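Acyl-CoA thioesterase (Alicyclobacillus acidocaldarius subsp. acidocaldarius, PDB 3RQB) is of unknown function but, as a double hot-dog-fold protein of the acyl-CoA thioesterase family, probably hydrolyses the thioester bond of acyl-CoA substrates. Local coordinates at residues D190-R195 with G232-T237; P203-T208 with Y266-V271; H241-Q246 with T262-M267. All coordinates share one frame; numbering follows the deposited sequence.

Contact 1 (D190-R195 with G232-T237); sequences DTFVPR and GVARAT
In the C-terminal hot-dog domain, the loop that links helix 182-188 to helix 195-200 runs alongside strand 230-240, nearly parallel to it, so that Phe192 and Arg195 cover one side of the segment 232-237. Gly232 comes first along the strand. Its CA sits in the plane of the Phe192 ring at the edge, 3.4 Å from Phe192 CZ; a CB on this residue would run into that same ring atom, which is why a residue without a side chain suits the position. Val233 turns its side chain from the loop. Ala234 is the centre of the contact: its methyl lies over a face of Phe192 in a CH-pi contact, Ala234 CB standing 3.6 Å from the ring centroid, and the same methyl lies over the centre of one face of the Arg195 guanidinium. A small residue lets both flat groups come this close to the strand. Arg235 again points away, although its carbonyl O lies against Arg195 CD. Ala236 then meets the start of the arginine chain, which is bent at chi2 (-59°) and chi3 (88°) and so curls back along the strand. The buried charge is well supplied with partners: NH1 bonds to Ala166 O and Thr168 OG1, NE to Gln246 OE1. Arg195, first residue of helix 195-200, also turns NH2 back to Val193 O in the loop before it, a weak hydrogen bond of 2.6 Å.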
ATOM      1  N   ASP B 190       2.073  -3.244 -12.518  1.00 49.96           N
ATOM      2  CA  ASP B 190       0.841  -3.924 -12.889  1.00 48.65           C
ATOM      3  C   ASP B 190       1.031  -4.874 -14.069  1.00 43.36           C
ATOM      4  O   ASP B 190       0.057  -5.409 -14.597  1.00 46.50           O
ATOM      5  CB  ASP B 190      -0.332  -2.969 -13.121  1.00 59.62           C
ATOM      6  CG  ASP B 190      -1.666  -3.703 -13.130  1.00 74.79           C
ATOM      7  OD1 ASP B 190      -1.768  -4.702 -12.385  1.00 79.84           O
ATOM      8  OD2 ASP B 190      -2.598  -3.314 -13.876  1.00 80.53           O
ATOM      9  N   THR B 191       2.270  -5.062 -14.511  1.00 37.50           N
ATOM     10  CA  THR B 191       2.505  -5.923 -15.672  1.00 45.48           C
ATOM     11  C   THR B 191       2.494  -7.420 -15.320  1.00 51.96           C
ATOM     12  O   THR B 191       2.644  -8.276 -16.193  1.00 54.44           O
ATOM     13  CB  THR B 191       3.822  -5.570 -16.395  1.00 44.10           C
ATOM     14  OG1 THR B 191       4.936  -5.853 -15.544  1.00 42.87           O
ATOM     15  CG2 THR B 191       3.845  -4.109 -16.766  1.00 46.20           C
ATOM     16  N   PHE B 192       2.301  -7.730 -14.042  1.00 54.69           N
ATOM     17  CA  PHE B 192       2.229  -9.122 -13.605  1.00 50.75           C
ATOM     18  C   PHE B 192       0.891  -9.783 -13.889  1.00 49.77           C
ATOM     19  O   PHE B 192      -0.175  -9.230 -13.601  1.00 46.59           O
ATOM     20  CB  PHE B 192       2.524  -9.238 -12.113  1.00 45.44           C
ATOM     21  CG  PHE B 192       3.917  -8.836 -11.745  1.00 46.66           C
ATOM     22  CD1 PHE B 192       5.002  -9.545 -12.228  1.00 50.86           C
ATOM     23  CD2 PHE B 192       4.144  -7.753 -10.915  1.00 45.35           C
ATOM     24  CE1 PHE B 192       6.295  -9.178 -11.893  1.00 52.97           C
ATOM     25  CE2 PHE B 192       5.428  -7.381 -10.582  1.00 47.97           C
ATOM     26  CZ  PHE B 192       6.507  -8.096 -11.070  1.00 51.17           C
ATOM     27  N   VAL B 193       0.964 -10.986 -14.439  1.00 45.40           N
ATOM     28  CA  VAL B 193      -0.201 -11.830 -14.570  1.00 41.44           C
ATOM     29  C   VAL B 193      -0.863 -11.933 -13.204  1.00 44.47           C
ATOM     30  O   VAL B 193      -0.173 -12.009 -12.191  1.00 41.95           O
ATOM     31  CB  VAL B 193       0.217 -13.212 -15.046  1.00 43.59           C
ATOM     32  CG1 VAL B 193      -0.774 -14.269 -14.588  1.00 40.56           C
ATOM     33  CG2 VAL B 193       0.362 -13.204 -16.558  1.00 49.67           C
ATOM     34  N   PRO B 194      -2.208 -11.920 -13.170  1.00 44.34           N
ATOM     35  CA  PRO B 194      -2.966 -11.910 -11.915  1.00 43.60           C
ATOM     36  C   PRO B 194      -2.653 -13.145 -11.098  1.00 41.29           C
ATOM     37  O   PRO B 194      -2.767 -14.256 -11.629  1.00 39.92           O
ATOM     38  CB  PRO B 194      -4.425 -11.988 -12.391  1.00 37.76           C
ATOM     39  CG  PRO B 194      -4.397 -11.493 -13.776  1.00 33.68           C
ATOM     40  CD  PRO B 194      -3.100 -11.985 -14.336  1.00 34.80           C
ATOM     41  N   ARG B 195      -2.315 -12.965  -9.824  1.00 36.78           N
ATOM     42  CA  ARG B 195      -1.818 -14.082  -9.025  1.00 37.88           C
ATOM     43  C   ARG B 195      -2.721 -15.322  -9.186  1.00 45.47           C
ATOM     44  O   ARG B 195      -2.242 -16.438  -9.430  1.00 47.79           O
ATOM     45  CB  ARG B 195      -1.687 -13.681  -7.550  1.00 32.08           C
ATOM     46  CG  ARG B 195      -0.630 -12.605  -7.250  1.00 33.82           C
ATOM     47  CD  ARG B 195       0.769 -13.028  -7.676  1.00 35.60           C
ATOM     48  NE  ARG B 195       1.040 -12.664  -9.067  1.00 41.06           N
ATOM     49  CZ  ARG B 195       1.842 -13.335  -9.891  1.00 41.26           C
ATOM     50  NH1 ARG B 195       2.466 -14.424  -9.484  1.00 46.20           N
ATOM     51  NH2 ARG B 195       2.018 -12.915 -11.133  1.00 43.70           N
ATOM     52  N   GLY B 232      10.976  -8.345 -12.159  1.00 41.14           N
ATOM     53  CA  GLY B 232       9.911  -8.276 -11.177  1.00 44.43           C
ATOM     54  C   GLY B 232       9.709  -9.596 -10.451  1.00 47.50           C
ATOM     55  O   GLY B 232       9.957 -10.671 -10.999  1.00 42.24           O
ATOM     56  N   VAL B 233       9.242  -9.510  -9.214  1.00 52.14           N
ATOM     57  CA  VAL B 233       8.841 -10.680  -8.452  1.00 49.97           C
ATOM     58  C   VAL B 233       7.498 -10.391  -7.807  1.00 50.54           C
ATOM     59  O   VAL B 233       7.396  -9.540  -6.925  1.00 51.97           O
ATOM     60  CB  VAL B 233       9.833 -10.985  -7.318  1.00 48.18           C
ATOM     61  CG1 VAL B 233       9.368 -12.216  -6.525  1.00 49.55           C
ATOM     62  CG2 VAL B 233      11.247 -11.164  -7.870  1.00 43.93           C
ATOM     63  N   ALA B 234       6.475 -11.127  -8.209  1.00 50.36           N
ATOM     64  CA  ALA B 234       5.167 -10.934  -7.618  1.00 49.04           C
ATOM     65  C   ALA B 234       4.773 -12.204  -6.903  1.00 53.58           C
ATOM     66  O   ALA B 234       4.889 -13.301  -7.450  1.00 59.53           O
ATOM     67  CB  ALA B 234       4.148 -10.581  -8.684  1.00 48.68           C
ATOM     68  N   ARG B 235       4.318 -12.048  -5.670  1.00 52.35           N
ATOM     69  CA  ARG B 235       3.855 -13.179  -4.885  1.00 53.38           C
ATOM     70  C   ARG B 235       2.467 -12.851  -4.361  1.00 48.66           C
ATOM     71  O   ARG B 235       1.984 -11.720  -4.483  1.00 40.74           O
ATOM     72  CB  ARG B 235       4.830 -13.533  -3.746  1.00 55.81           C
ATOM     73  CG  ARG B 235       4.752 -12.643  -2.509  1.00 68.33           C
ATOM     74  CD  ARG B 235       5.803 -13.019  -1.450  1.00 79.70           C
ATOM     75  NE  ARG B 235       5.792 -12.105  -0.299  1.00 93.04           N
ATOM     76  CZ  ARG B 235       5.167 -12.335   0.859  1.00100.47           C
ATOM     77  NH1 ARG B 235       4.490 -13.467   1.046  1.00104.64           N
ATOM     78  NH2 ARG B 235       5.221 -11.431   1.838  1.00 97.33           N
ATOM     79  N   ALA B 236       1.799 -13.864  -3.839  1.00 53.72           N
ATOM     80  CA  ALA B 236       0.477 -13.671  -3.281  1.00 55.59           C
ATOM     81  C   ALA B 236       0.517 -14.066  -1.827  1.00 53.70           C
ATOM     82  O   ALA B 236       1.438 -14.745  -1.376  1.00 53.04           O
ATOM     83  CB  ALA B 236      -0.544 -14.512  -4.027  1.00 59.45           C
ATOM     84  N   THR B 237      -0.470 -13.607  -1.077  1.00 59.79           N
ATOM     85  CA  THR B 237      -0.547 -13.953   0.330  1.00 60.25           C
ATOM     86  C   THR B 237      -1.708 -14.916   0.574  1.00 56.08           C
ATOM     87  O   THR B 237      -1.505 -16.065   0.957  1.00 55.45           O
ATOM     88  CB  THR B 237      -0.674 -12.703   1.198  1.00 59.97           C
ATOM     89  OG1 THR B 237       0.093 -11.643   0.611  1.00 58.47           O
ATOM     90  CG2 THR B 237      -0.153 -12.990   2.586  1.00 62.15           C
TER

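Contact 2 (P203-T208 with Y266-V271); sequences PVPIGT and YMKAPV
This is an antiparallel strand pairing at the rim of the C-terminal hot-dog domain, where the start of strand 206-215 runs beside the end of strand 257-267 and the chain's last residues. Ile206 and Met267, present as selenomethionine, form a non-hydrogen-bonded pair, Gly207 and Tyr266 a hydrogen-bonded one. In the latter, Gly207 N donates to Tyr266 O over 3.0 Å, approaching from above the carbonyl plane, while the return bond from Tyr266 N to Gly207 O is weak, with 124° at the hydrogen. One step further, Lys268 N reaches Pro205 O at 2.9 Å, nearly along the C=O axis. Proline suits this place because it offers only its carbonyl to the neighbour. Its ring crosses the lysine chain at about a right angle, Pro205 CB lying 3.6 Å from Lys268 CB, so the aliphatic part of the lysine does the packing at an exposed edge. Ile206 has CG1 in the crowded position between N and C (chi1 52°), which sets CG2 beside its own N and 4.0 Å from Met267 CB. Beyond the paired residues, Val204 CG1 touches Ala269 CB. Helix 195-200 packs on this side through Val196 and Tyr197, which meet Ile206; Phe244 of strand 243-251 touches both Ile206 and Met267, and Ser118 and Trp119 of the second subunit pack on Met267 and Ala269.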
ATOM      1  N   PRO B 203      -8.303 -18.715 -16.176  1.00 54.90           N
ATOM      2  CA  PRO B 203      -8.790 -17.393 -15.747  1.00 51.92           C
ATOM      3  C   PRO B 203     -10.144 -17.383 -15.006  1.00 54.27           C
ATOM      4  O   PRO B 203     -11.006 -18.257 -15.212  1.00 53.61           O
ATOM      5  CB  PRO B 203      -8.913 -16.624 -17.069  1.00 44.01           C
ATOM      6  CG  PRO B 203      -9.277 -17.673 -18.054  1.00 44.19           C
ATOM      7  CD  PRO B 203      -8.540 -18.937 -17.616  1.00 50.00           C
ATOM      8  N   VAL B 204     -10.296 -16.378 -14.144  1.00 48.19           N
ATOM      9  CA  VAL B 204     -11.564 -16.007 -13.524  1.00 44.13           C
ATOM     10  C   VAL B 204     -11.676 -14.500 -13.663  1.00 47.41           C
ATOM     11  O   VAL B 204     -10.687 -13.818 -13.949  1.00 49.99           O
ATOM     12  CB  VAL B 204     -11.653 -16.371 -12.006  1.00 36.16           C
ATOM     13  CG1 VAL B 204     -11.922 -17.850 -11.803  1.00 37.59           C
ATOM     14  CG2 VAL B 204     -10.398 -15.940 -11.254  1.00 35.91           C
ATOM     15  N   PRO B 205     -12.887 -13.966 -13.493  1.00 48.30           N
ATOM     16  CA  PRO B 205     -13.020 -12.507 -13.473  1.00 51.49           C
ATOM     17  C   PRO B 205     -12.315 -11.891 -12.267  1.00 54.95           C
ATOM     18  O   PRO B 205     -12.526 -12.330 -11.136  1.00 54.80           O
ATOM     19  CB  PRO B 205     -14.533 -12.305 -13.344  1.00 45.79           C
ATOM     20  CG  PRO B 205     -15.123 -13.540 -13.949  1.00 41.81           C
ATOM     21  CD  PRO B 205     -14.189 -14.648 -13.583  1.00 42.18           C
ATOM     22  N   ILE B 206     -11.506 -10.866 -12.508  1.00 57.95           N
ATOM     23  CA  ILE B 206     -10.851 -10.139 -11.427  1.00 58.33           C
ATOM     24  C   ILE B 206     -10.803  -8.664 -11.785  1.00 57.78           C
ATOM     25  O   ILE B 206     -10.896  -8.302 -12.957  1.00 59.47           O
ATOM     26  CB  ILE B 206      -9.402 -10.653 -11.153  1.00 51.60           C
ATOM     27  CG1 ILE B 206      -8.565 -10.683 -12.438  1.00 55.51           C
ATOM     28  CG2 ILE B 206      -9.423 -12.035 -10.518  1.00 47.07           C
ATOM     29  CD1 ILE B 206      -7.828  -9.389 -12.756  1.00 49.07           C
ATOM     30  N   GLY B 207     -10.675  -7.813 -10.775  1.00 54.11           N
ATOM     31  CA  GLY B 207     -10.315  -6.433 -11.020  1.00 53.85           C
ATOM     32  C   GLY B 207      -9.623  -5.850  -9.805  1.00 61.77           C
ATOM     33  O   GLY B 207      -9.870  -6.261  -8.667  1.00 65.09           O
ATOM     34  N   THR B 208      -8.774  -4.857 -10.047  1.00 58.04           N
ATOM     35  CA  THR B 208      -8.004  -4.251  -8.979  1.00 45.07           C
ATOM     36  C   THR B 208      -8.776  -3.099  -8.372  1.00 41.06           C
ATOM     37  O   THR B 208      -9.196  -2.172  -9.073  1.00 37.42           O
ATOM     38  CB  THR B 208      -6.649  -3.721  -9.477  1.00 42.22           C
ATOM     39  OG1 THR B 208      -5.789  -4.821  -9.790  1.00 41.59           O
ATOM     40  CG2 THR B 208      -5.992  -2.866  -8.404  1.00 41.37           C
ATOM     41  N   TYR B 266     -10.166  -7.697  -6.408  1.00 41.57           N
ATOM     42  CA  TYR B 266     -11.427  -8.404  -6.455  1.00 50.08           C
ATOM     43  C   TYR B 266     -11.322  -9.656  -7.311  1.00 49.34           C
ATOM     44  O   TYR B 266     -10.734  -9.644  -8.388  1.00 48.79           O
ATOM     45  CB  TYR B 266     -12.491  -7.504  -7.050  1.00 61.21           C
ATOM     46  CG  TYR B 266     -13.801  -8.212  -7.251  1.00 83.49           C
ATOM     47  CD1 TYR B 266     -14.660  -8.446  -6.176  1.00 93.80           C
ATOM     48  CD2 TYR B 266     -14.189  -8.653  -8.509  1.00 92.03           C
ATOM     49  CE1 TYR B 266     -15.878  -9.097  -6.349  1.00 98.43           C
ATOM     50  CE2 TYR B 266     -15.404  -9.305  -8.692  1.00 99.90           C
ATOM     51  CZ  TYR B 266     -16.247  -9.525  -7.608  1.00101.42           C
ATOM     52  OH  TYR B 266     -17.454 -10.172  -7.789  1.00100.90           O
HETATM   53  N   MSE B 267     -11.928 -10.731  -6.839  1.00 48.78           N
HETATM   54  CA  MSE B 267     -11.860 -12.005  -7.527  1.00 53.78           C
HETATM   55  C   MSE B 267     -13.211 -12.738  -7.490  1.00 66.24           C
HETATM   56  O   MSE B 267     -13.864 -12.789  -6.444  1.00 76.33           O
HETATM   57  CB  MSE B 267     -10.767 -12.826  -6.871  1.00 54.27           C
HETATM   58  CG  MSE B 267     -10.956 -14.310  -6.920  1.00 51.63           C
HETATM   59 SE   MSE B 267      -9.954 -15.042  -5.440  0.74 68.42          SE
HETATM   60  CE  MSE B 267     -11.193 -14.615  -3.984  1.00 66.65           C
ATOM     61  N   LYS B 268     -13.626 -13.296  -8.631  1.00 65.21           N
ATOM     62  CA  LYS B 268     -14.953 -13.923  -8.776  1.00 66.86           C
ATOM     63  C   LYS B 268     -15.122 -15.448  -8.577  1.00 65.48           C
ATOM     64  O   LYS B 268     -16.205 -15.969  -8.796  1.00 62.85           O
ATOM     65  CB  LYS B 268     -15.621 -13.504 -10.093  1.00 75.65           C
ATOM     66  CG  LYS B 268     -16.292 -12.138 -10.026  1.00 83.98           C
ATOM     67  CD  LYS B 268     -17.655 -12.121 -10.704  1.00 91.88           C
ATOM     68  CE  LYS B 268     -18.425 -10.819 -10.409  1.00 98.35           C
ATOM     69  NZ  LYS B 268     -17.942  -9.615 -11.168  1.00 99.04           N
ATOM     70  N   ALA B 269     -14.079 -16.168  -8.181  1.00 74.84           N
ATOM     71  CA  ALA B 269     -14.186 -17.628  -8.033  1.00 80.90           C
ATOM     72  C   ALA B 269     -15.146 -18.129  -6.937  1.00 80.47           C
ATOM     73  O   ALA B 269     -14.920 -17.896  -5.750  1.00 78.47           O
ATOM     74  CB  ALA B 269     -12.801 -18.229  -7.827  1.00 81.84           C
ATOM     75  N   PRO B 270     -16.227 -18.819  -7.340  1.00 83.52           N
ATOM     76  CA  PRO B 270     -17.115 -19.552  -6.436  1.00 84.95           C
ATOM     77  C   PRO B 270     -16.719 -21.022  -6.328  1.00 83.98           C
ATOM     78  O   PRO B 270     -15.764 -21.457  -6.977  1.00 73.50           O
ATOM     79  CB  PRO B 270     -18.471 -19.414  -7.117  1.00 88.18           C
ATOM     80  CG  PRO B 270     -18.131 -19.419  -8.578  1.00 87.58           C
ATOM     81  CD  PRO B 270     -16.743 -18.823  -8.721  1.00 86.10           C
ATOM     82  N   VAL B 271     -17.482 -21.782  -5.548  1.00 95.06           N
ATOM     83  CA  VAL B 271     -17.149 -23.175  -5.243  1.00 97.23           C
ATOM     84  C   VAL B 271     -17.833 -24.177  -6.181  1.00 90.34           C
ATOM     85  O   VAL B 271     -17.675 -25.395  -6.041  1.00 82.15           O
ATOM     86  CB  VAL B 271     -17.521 -23.514  -3.783  1.00 98.23           C
ATOM     87  CG1 VAL B 271     -16.788 -24.778  -3.313  1.00100.88           C
ATOM     88  CG2 VAL B 271     -17.229 -22.314  -2.866  1.00 89.07           C
TER

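Contact 3 (H241-Q246 with T262-M267); sequences HGYFDQ and TQLVYM
Strands 243-246 and 262-267 run antiparallel, their axes 4.5 Å apart at closest approach and their directions at 161°. Phe244 pairs with Val265 through two bonds: Val265 N to Phe244 O is nearly along the C=O axis, and Phe244 N to Val265 O lies in the carbonyl plane. Gln246 and Gln263 form the next hydrogen-bonded pair, and Met267 N closes the end on Gly242 O at 2.8 Å. Gly242 has a positive phi (98°), at which a CB would press on the preceding carbonyl O. On the face of Phe244 and Val265, the phenyl group, with CG between N and C (chi1 74°), leans across the strand so that Val265 CB stands over one face, 3.8 Å from the centroid. Met267, a selenomethionine, has CB in plane at the ring edge, 3.6 Å from Phe244 CD1, and its selenium, SE, makes an oblique Met-aromatic contact. An alanine at Phe244 would probably loosen this packing, because the surface that Val265 and Met267 rest on would be gone. On the other face, Tyr266 turns its edge to the face of Tyr243, centroids 5.5 Å apart in a T-shaped pair. Buried Asp245 has its carboxylate bonded to Thr237 OG1, and Thr262 OG1 bonds to Tyr214 OH of the second subunit. The pairing belongs to the antiparallel hairpin of strands 243-251 and 257-267 in the hot-dog sheet.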
ATOM      1  N   HIS B 241     -12.918 -15.113   0.417  1.00 43.25           N
ATOM      2  CA  HIS B 241     -14.198 -14.423   0.396  1.00 46.86           C
ATOM      3  C   HIS B 241     -14.249 -13.297  -0.627  1.00 49.28           C
ATOM      4  O   HIS B 241     -14.674 -12.182  -0.313  1.00 50.73           O
ATOM      5  CB  HIS B 241     -14.536 -13.889   1.786  1.00 53.17           C
ATOM      6  CG  HIS B 241     -14.982 -14.946   2.744  1.00 55.97           C
ATOM      7  ND1 HIS B 241     -14.173 -15.998   3.117  1.00 54.16           N
ATOM      8  CD2 HIS B 241     -16.152 -15.118   3.404  1.00 62.89           C
ATOM      9  CE1 HIS B 241     -14.826 -16.770   3.968  1.00 64.41           C
ATOM     10  NE2 HIS B 241     -16.029 -16.258   4.159  1.00 69.15           N
ATOM     11  N   GLY B 242     -13.795 -13.570  -1.844  1.00 48.82           N
ATOM     12  CA  GLY B 242     -13.973 -12.619  -2.922  1.00 44.75           C
ATOM     13  C   GLY B 242     -12.798 -11.721  -3.235  1.00 43.23           C
ATOM     14  O   GLY B 242     -12.854 -10.954  -4.191  1.00 47.47           O
ATOM     15  N   TYR B 243     -11.733 -11.797  -2.446  1.00 44.37           N
ATOM     16  CA  TYR B 243     -10.557 -10.971  -2.727  1.00 47.72           C
ATOM     17  C   TYR B 243      -9.229 -11.687  -2.577  1.00 53.06           C
ATOM     18  O   TYR B 243      -9.135 -12.730  -1.925  1.00 58.84           O
ATOM     19  CB  TYR B 243     -10.551  -9.709  -1.865  1.00 37.98           C
ATOM     20  CG  TYR B 243     -11.629  -8.742  -2.262  1.00 40.63           C
ATOM     21  CD1 TYR B 243     -11.377  -7.703  -3.149  1.00 37.17           C
ATOM     22  CD2 TYR B 243     -12.915  -8.889  -1.770  1.00 47.85           C
ATOM     23  CE1 TYR B 243     -12.387  -6.820  -3.515  1.00 40.81           C
ATOM     24  CE2 TYR B 243     -13.922  -8.027  -2.126  1.00 47.58           C
ATOM     25  CZ  TYR B 243     -13.666  -6.989  -2.994  1.00 42.22           C
ATOM     26  OH  TYR B 243     -14.712  -6.138  -3.319  1.00 32.41           O
ATOM     27  N   PHE B 244      -8.204 -11.120  -3.206  1.00 48.59           N
ATOM     28  CA  PHE B 244      -6.835 -11.549  -2.968  1.00 46.86           C
ATOM     29  C   PHE B 244      -5.877 -10.383  -3.190  1.00 44.83           C
ATOM     30  O   PHE B 244      -6.281  -9.324  -3.677  1.00 34.49           O
ATOM     31  CB  PHE B 244      -6.465 -12.700  -3.904  1.00 41.87           C
ATOM     32  CG  PHE B 244      -6.232 -12.267  -5.320  1.00 40.47           C
ATOM     33  CD1 PHE B 244      -7.272 -12.276  -6.238  1.00 41.67           C
ATOM     34  CD2 PHE B 244      -4.968 -11.834  -5.729  1.00 40.05           C
ATOM     35  CE1 PHE B 244      -7.055 -11.868  -7.543  1.00 46.60           C
ATOM     36  CE2 PHE B 244      -4.737 -11.421  -7.026  1.00 41.37           C
ATOM     37  CZ  PHE B 244      -5.780 -11.437  -7.938  1.00 47.45           C
ATOM     38  N   ASP B 245      -4.595 -10.624  -2.917  1.00 50.44           N
ATOM     39  CA  ASP B 245      -3.594  -9.567  -2.891  1.00 55.49           C
ATOM     40  C   ASP B 245      -2.323  -9.950  -3.643  1.00 52.92           C
ATOM     41  O   ASP B 245      -2.010 -11.125  -3.825  1.00 48.33           O
ATOM     42  CB  ASP B 245      -3.224  -9.229  -1.444  1.00 59.60           C
ATOM     43  CG  ASP B 245      -2.146 -10.144  -0.893  1.00 67.14           C
ATOM     44  OD1 ASP B 245      -2.196 -11.364  -1.163  1.00 68.22           O
ATOM     45  OD2 ASP B 245      -1.238  -9.636  -0.206  1.00 70.56           O
ATOM     46  N   GLN B 246      -1.575  -8.940  -4.059  1.00 50.95           N
ATOM     47  CA  GLN B 246      -0.338  -9.186  -4.757  1.00 46.73           C
ATOM     48  C   GLN B 246       0.722  -8.374  -4.066  1.00 41.58           C
ATOM     49  O   GLN B 246       0.534  -7.187  -3.824  1.00 40.12           O
ATOM     50  CB  GLN B 246      -0.459  -8.756  -6.219  1.00 46.05           C
ATOM     51  CG  GLN B 246       0.596  -9.357  -7.123  1.00 44.04           C
ATOM     52  CD  GLN B 246       0.335  -9.074  -8.586  1.00 47.66           C
ATOM     53  OE1 GLN B 246      -0.426  -9.786  -9.241  1.00 49.65           O
ATOM     54  NE2 GLN B 246       0.970  -8.029  -9.113  1.00 47.55           N
ATOM     55  N   THR B 262       2.082  -3.347  -3.719  1.00 49.57           N
ATOM     56  CA  THR B 262       0.988  -4.190  -3.292  1.00 51.06           C
ATOM     57  C   THR B 262      -0.251  -3.891  -4.120  1.00 43.53           C
ATOM     58  O   THR B 262      -0.422  -2.797  -4.679  1.00 38.76           O
ATOM     59  CB  THR B 262       0.666  -3.994  -1.809  1.00 56.62           C
ATOM     60  OG1 THR B 262       0.140  -2.677  -1.602  1.00 63.61           O
ATOM     61  CG2 THR B 262       1.924  -4.167  -0.979  1.00 59.20           C
ATOM     62  N   GLN B 263      -1.111  -4.890  -4.195  1.00 39.24           N
ATOM     63  CA  GLN B 263      -2.308  -4.788  -4.987  1.00 46.23           C
ATOM     64  C   GLN B 263      -3.392  -5.524  -4.236  1.00 47.58           C
ATOM     65  O   GLN B 263      -3.162  -6.630  -3.748  1.00 45.98           O
ATOM     66  CB  GLN B 263      -2.066  -5.472  -6.329  1.00 52.36           C
ATOM     67  CG  GLN B 263      -2.926  -4.986  -7.466  1.00 52.20           C
ATOM     68  CD  GLN B 263      -2.295  -5.288  -8.807  1.00 56.57           C
ATOM     69  OE1 GLN B 263      -2.948  -5.803  -9.708  1.00 68.16           O
ATOM     70  NE2 GLN B 263      -1.014  -4.971  -8.942  1.00 53.42           N
ATOM     71  N   LEU B 264      -4.569  -4.917  -4.138  1.00 47.63           N
ATOM     72  CA  LEU B 264      -5.736  -5.624  -3.631  1.00 43.44           C
ATOM     73  C   LEU B 264      -6.690  -5.860  -4.787  1.00 48.53           C
ATOM     74  O   LEU B 264      -7.083  -4.926  -5.489  1.00 54.06           O
ATOM     75  CB  LEU B 264      -6.434  -4.840  -2.526  1.00 39.38           C
ATOM     76  CG  LEU B 264      -7.583  -5.642  -1.904  1.00 41.50           C
ATOM     77  CD1 LEU B 264      -7.052  -6.969  -1.390  1.00 37.71           C
ATOM     78  CD2 LEU B 264      -8.319  -4.881  -0.788  1.00 42.95           C
ATOM     79  N   VAL B 265      -7.067  -7.111  -4.994  1.00 43.93           N
ATOM     80  CA  VAL B 265      -7.801  -7.438  -6.191  1.00 37.93           C
ATOM     81  C   VAL B 265      -9.059  -8.242  -5.931  1.00 37.45           C
ATOM     82  O   VAL B 265      -9.025  -9.317  -5.325  1.00 39.47           O
ATOM     83  CB  VAL B 265      -6.923  -8.214  -7.149  1.00 37.76           C
ATOM     84  CG1 VAL B 265      -7.596  -8.300  -8.502  1.00 43.67           C
ATOM     85  CG2 VAL B 265      -5.572  -7.548  -7.256  1.00 30.16           C
ATOM     86  N   TYR B 266     -10.166  -7.697  -6.408  1.00 41.57           N
ATOM     87  CA  TYR B 266     -11.427  -8.404  -6.455  1.00 50.08           C
ATOM     88  C   TYR B 266     -11.322  -9.656  -7.311  1.00 49.34           C
ATOM     89  O   TYR B 266     -10.734  -9.644  -8.388  1.00 48.79           O
ATOM     90  CB  TYR B 266     -12.491  -7.504  -7.050  1.00 61.21           C
ATOM     91  CG  TYR B 266     -13.801  -8.212  -7.251  1.00 83.49           C
ATOM     92  CD1 TYR B 266     -14.660  -8.446  -6.176  1.00 93.80           C
ATOM     93  CD2 TYR B 266     -14.189  -8.653  -8.509  1.00 92.03           C
ATOM     94  CE1 TYR B 266     -15.878  -9.097  -6.349  1.00 98.43           C
ATOM     95  CE2 TYR B 266     -15.404  -9.305  -8.692  1.00 99.90           C
ATOM     96  CZ  TYR B 266     -16.247  -9.525  -7.608  1.00101.42           C
ATOM     97  OH  TYR B 266     -17.454 -10.172  -7.789  1.00100.90           O
HETATM   98  N   MSE B 267     -11.928 -10.731  -6.839  1.00 48.78           N
HETATM   99  CA  MSE B 267     -11.860 -12.005  -7.527  1.00 53.78           C
HETATM  100  C   MSE B 267     -13.211 -12.738  -7.490  1.00 66.24           C
HETATM  101  O   MSE B 267     -13.864 -12.789  -6.444  1.00 76.33           O
HETATM  102  CB  MSE B 267     -10.767 -12.826  -6.871  1.00 54.27           C
HETATM  103  CG  MSE B 267     -10.956 -14.310  -6.920  1.00 51.63           C
HETATM  104 SE   MSE B 267      -9.954 -15.042  -5.440  0.74 68.42          SE
HETATM  105  CE  MSE B 267     -11.193 -14.615  -3.984  1.00 66.65           C
TER

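How the contacts relate
Following the chain, the loop 190-195 comes first and is met again at 232-237, so contact 1 closes a loop containing helix 195-200, the whole of strand 206-215 and helix 219-224. Contact 2 starts inside that loop, at 203-208, and ends near the C terminus, so the two cross. Contact 3, the hairpin closure, opens after contact 1 has closed and nests within contact 2, sharing Tyr266 and Met267 with it. Strand 257-267 thus has 206-215 on one side and 243-251 on the other, with 230-240 beyond. Two side-chain hydrogen bonds tie contact 1 to contact 3, whose strands 230-240 and 243-251 are neighbours; Pro194 meets Ile206 between contacts 1 and 2.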